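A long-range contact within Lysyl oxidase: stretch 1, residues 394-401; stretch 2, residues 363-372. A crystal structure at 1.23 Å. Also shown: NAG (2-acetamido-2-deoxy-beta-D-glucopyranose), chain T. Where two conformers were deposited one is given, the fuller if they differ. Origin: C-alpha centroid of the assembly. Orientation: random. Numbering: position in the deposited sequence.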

# COMPACT_ATOMS: atom_id res chain seq x y z
N ASN A 394 -26.41 21.88 -8.63
CA ASN A 394 -26.68 20.94 -7.57
C ASN A 394 -26.22 19.57 -8.06
O ASN A 394 -26.71 19.08 -9.08
CB ASN A 394 -28.18 20.92 -7.32
CG ASN A 394 -28.56 20.74 -5.89
OD1 ASN A 394 -27.79 20.98 -4.98
ND2 ASN A 394 -29.82 20.37 -5.69
N ARG A 395 -25.35 18.92 -7.31
CA ARG A 395 -24.79 17.64 -7.72
C ARG A 395 -25.15 16.56 -6.74
O ARG A 395 -24.61 16.47 -5.65
CB ARG A 395 -23.27 17.74 -7.80
CG ARG A 395 -22.77 18.33 -9.05
CD ARG A 395 -21.26 18.23 -9.26
NE ARG A 395 -20.93 19.10 -10.37
CZ ARG A 395 -20.90 20.42 -10.29
NH1 ARG A 395 -21.01 21.02 -9.12
NH2 ARG A 395 -20.64 21.13 -11.38
N THR A 396 -26.12 15.74 -7.12
CA THR A 396 -26.49 14.59 -6.30
C THR A 396 -25.42 13.52 -6.53
O THR A 396 -24.62 13.54 -7.48
CB THR A 396 -27.87 14.06 -6.66
OG1 THR A 396 -27.84 13.58 -7.99
CG2 THR A 396 -28.89 15.22 -6.60
N LEU A 397 -25.39 12.60 -5.59
CA LEU A 397 -24.44 11.49 -5.62
C LEU A 397 -22.99 12.00 -5.78
O LEU A 397 -22.16 11.41 -6.47
CB LEU A 397 -24.83 10.47 -6.69
CG LEU A 397 -26.02 9.50 -6.37
CD1 LEU A 397 -27.25 10.06 -5.69
CD2 LEU A 397 -26.31 8.75 -7.62
N SER A 398 -22.69 13.11 -5.11
CA SER A 398 -21.41 13.78 -5.23
C SER A 398 -20.28 13.11 -4.44
O SER A 398 -19.15 13.04 -4.91
CB SER A 398 -21.56 15.24 -4.77
OG SER A 398 -20.34 15.93 -4.83
N TYR A 399 -20.60 12.65 -3.24
CA TYR A 399 -19.69 11.82 -2.48
C TYR A 399 -20.47 10.76 -1.77
O TYR A 399 -21.67 10.86 -1.61
CB TYR A 399 -18.79 12.64 -1.54
CG TYR A 399 -19.47 13.35 -0.38
CD1 TYR A 399 -19.56 12.74 0.85
CD2 TYR A 399 -19.94 14.63 -0.50
CE1 TYR A 399 -20.11 13.40 1.94
CE2 TYR A 399 -20.49 15.31 0.59
CZ TYR A 399 -20.57 14.69 1.81
OH TYR A 399 -21.11 15.34 2.90
N CYS A 400 -19.79 9.68 -1.41
CA CYS A 400 -20.43 8.57 -0.71
C CYS A 400 -19.69 8.24 0.56
O CYS A 400 -18.48 8.51 0.69
CB CYS A 400 -20.54 7.31 -1.59
SG CYS A 400 -18.94 6.48 -1.85
N VAL A 401 -20.44 7.65 1.49
CA VAL A 401 -19.95 7.21 2.76
C VAL A 401 -20.35 5.76 2.97
O VAL A 401 -21.51 5.42 2.79
CB VAL A 401 -20.54 8.09 3.88
CG1 VAL A 401 -20.03 7.64 5.26
CG2 VAL A 401 -20.23 9.59 3.60
C1 NAG T . -30.17 19.95 -4.36
C2 NAG T . -31.46 20.78 -4.18
C3 NAG T . -32.19 20.40 -2.89
C4 NAG T . -32.44 18.90 -2.87
C5 NAG T . -31.14 18.14 -3.15
C6 NAG T . -31.39 16.63 -3.25
C7 NAG T . -31.78 22.99 -5.13
C8 NAG T . -32.00 24.41 -4.71
N2 NAG T . -31.21 22.20 -4.21
O3 NAG T . -33.43 21.08 -2.78
O4 NAG T . -33.02 18.54 -1.63
O5 NAG T . -30.59 18.59 -4.37
O6 NAG T . -32.12 16.36 -4.43
O7 NAG T . -32.12 22.61 -6.25
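Stretch 2, residues 363-372: VGNRFSLVPG

How does stretch 2 lie on stretch 1? It has no regular helix or strand, yet from Gly 364 to Leu 369 it advances in the same sense as Arg 395 to Cys 400: Gly 364, Asn 365 and Arg 366 meet Arg 395, Ser 368 meets Thr 396 and Leu 397, and Leu 369 reaches on to Cys 400. The two chains come closest in their CA atoms at Leu 397 and Ser 368, whose CA atoms are 4.9 Å apart. Here stretch 1 turns a corner at Thr 396 and Leu 397, and Leu 397 takes a positive phi of 53°. Stretch 2 is extended at this point, with phi/psi of -70/158 at Ser 368 and -77/145 at Leu 369, so successive polar groups can meet the carbonyls of the corner.

What holds the backbones together at that corner? Leu 369 N donates to Leu 397 O at 2.9 Å, and the N-H...O angle of 170° makes this a nearly straight hydrogen bond. The same carbonyl receives a CA-H...O contact, with Ser 368 CA 3.5 Å from Leu 397 O. One residue earlier, Ser 368 OG donates to Thr 396 O at 2.7 Å; the m rotamer of Ser 368, chi1 -64°, places its hydroxyl there although its CA-to-CB bond points sideways. A water donates to Ser 368 OG at 2.7 Å, and its oxygen lies 3.4 Å from Thr 396 OG1, a weak hydrogen bond that joins the two side chains indirectly.

Why is the Arg 395 side chain so extended? Its CA-to-CB bond points toward stretch 2, and chi1 in m followed by chi2 and chi3 in t carries the guanidinium out to the backbone of Gly 364 through Arg 366. Arg 366 O lies at the guanidinium edge, near its plane, where Arg 395 NE donates to Arg 366 O at 3.0 Å. Gly 364 O and Asn 365 CA lie over one face, with Asn 365 CA 3.3 Å from Arg 395 NH2. Asn 365 points away overall, but its CB still comes within 3.5 Å of Arg 395 NH2. Arg 395 NH1 is hydrogen-bonded elsewhere in the structure.

Where do the apolar side chains fit? Leu 397 points its CA-to-CB bond toward stretch 2, and its m, p rotamer (chi1 -76°, chi2 42°) brings Leu 397 CD2 to 3.9 Å from Pro 371 CG, while Leu 397 CB lies 3.9 Å from Ser 368 CB. Leu 369 starts sideways, but with chi1 in m and chi2 in t its end comes nearer. Leu 369 CD1 rests 3.6 Å from both Tyr 399 C and Cys 400 N, and 3.9 Å from Cys 400 CB, so this methyl packs on the backbone of the strand as well as on a side chain. Ser 398 and Tyr 399 point away, which leaves their backbone open to that methyl.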

# COMPACT_ATOMS: atom_id res chain seq x y z
N VAL A 363 -11.88 20.39 -9.77
CA VAL A 363 -12.00 19.00 -9.35
C VAL A 363 -13.41 18.73 -8.80
O VAL A 363 -13.90 17.59 -8.85
CB VAL A 363 -10.91 18.70 -8.25
CG1 VAL A 363 -11.02 17.30 -7.70
CG2 VAL A 363 -9.50 18.94 -8.80
N GLY A 364 -14.10 19.78 -8.31
CA GLY A 364 -15.39 19.68 -7.65
C GLY A 364 -16.60 20.00 -8.50
O GLY A 364 -17.71 20.16 -7.97
N ASN A 365 -16.40 20.09 -9.81
CA ASN A 365 -17.47 20.45 -10.75
C ASN A 365 -17.70 19.39 -11.81
O ASN A 365 -18.02 19.70 -12.95
CB ASN A 365 -17.20 21.81 -11.40
CG ASN A 365 -15.89 21.85 -12.16
OD1 ASN A 365 -15.13 20.87 -12.15
ND2 ASN A 365 -15.60 22.99 -12.79
N ARG A 366 -17.61 18.12 -11.39
CA ARG A 366 -17.68 16.99 -12.30
C ARG A 366 -18.96 16.19 -12.10
O ARG A 366 -20.06 16.78 -12.02
CB ARG A 366 -16.36 16.18 -12.19
CG ARG A 366 -15.14 17.06 -12.44
CD ARG A 366 -15.09 17.64 -13.86
NE ARG A 366 -14.14 18.72 -13.93
CZ ARG A 366 -13.89 19.40 -15.05
NH1 ARG A 366 -14.39 19.00 -16.22
NH2 ARG A 366 -13.14 20.46 -14.99
N PHE A 367 -18.87 14.86 -12.11
CA PHE A 367 -20.05 14.02 -12.30
C PHE A 367 -20.44 13.27 -11.05
O PHE A 367 -19.67 13.17 -10.11
CB PHE A 367 -19.77 12.95 -13.36
CG PHE A 367 -19.37 13.47 -14.72
CD1 PHE A 367 -18.04 13.72 -15.02
CD2 PHE A 367 -20.33 13.62 -15.72
CE1 PHE A 367 -17.67 14.16 -16.28
CE2 PHE A 367 -19.97 14.06 -16.99
CZ PHE A 367 -18.64 14.31 -17.27
N SER A 368 -21.65 12.71 -11.07
CA SER A 368 -22.15 11.85 -9.99
C SER A 368 -21.40 10.51 -9.96
O SER A 368 -20.85 10.06 -10.98
CB SER A 368 -23.64 11.57 -10.19
OG SER A 368 -24.41 12.74 -10.10
N LEU A 369 -21.43 9.87 -8.79
CA LEU A 369 -20.97 8.49 -8.59
C LEU A 369 -22.02 7.51 -9.13
O LEU A 369 -23.21 7.74 -9.03
CB LEU A 369 -20.76 8.23 -7.09
CG LEU A 369 -19.64 9.01 -6.45
CD1 LEU A 369 -19.83 9.09 -4.94
CD2 LEU A 369 -18.33 8.41 -6.80
N VAL A 370 -21.54 6.40 -9.68
CA VAL A 370 -22.39 5.30 -10.18
C VAL A 370 -22.66 4.34 -9.04
O VAL A 370 -21.75 3.64 -8.59
CB VAL A 370 -21.73 4.56 -11.33
CG1 VAL A 370 -22.61 3.43 -11.80
CG2 VAL A 370 -21.38 5.58 -12.49
N PRO A 371 -23.90 4.29 -8.56
CA PRO A 371 -24.23 3.39 -7.45
C PRO A 371 -23.85 1.94 -7.74
O PRO A 371 -23.95 1.47 -8.89
CB PRO A 371 -25.78 3.53 -7.32
CG PRO A 371 -26.04 4.91 -7.84
CD PRO A 371 -25.09 5.06 -8.99
N GLY A 372 -23.43 1.24 -6.69
CA GLY A 372 -23.11 -0.17 -6.75
C GLY A 372 -21.72 -0.46 -7.28
O GLY A 372 -21.13 -1.48 -6.91
O HOH W 1 -26.91 11.87 -10.83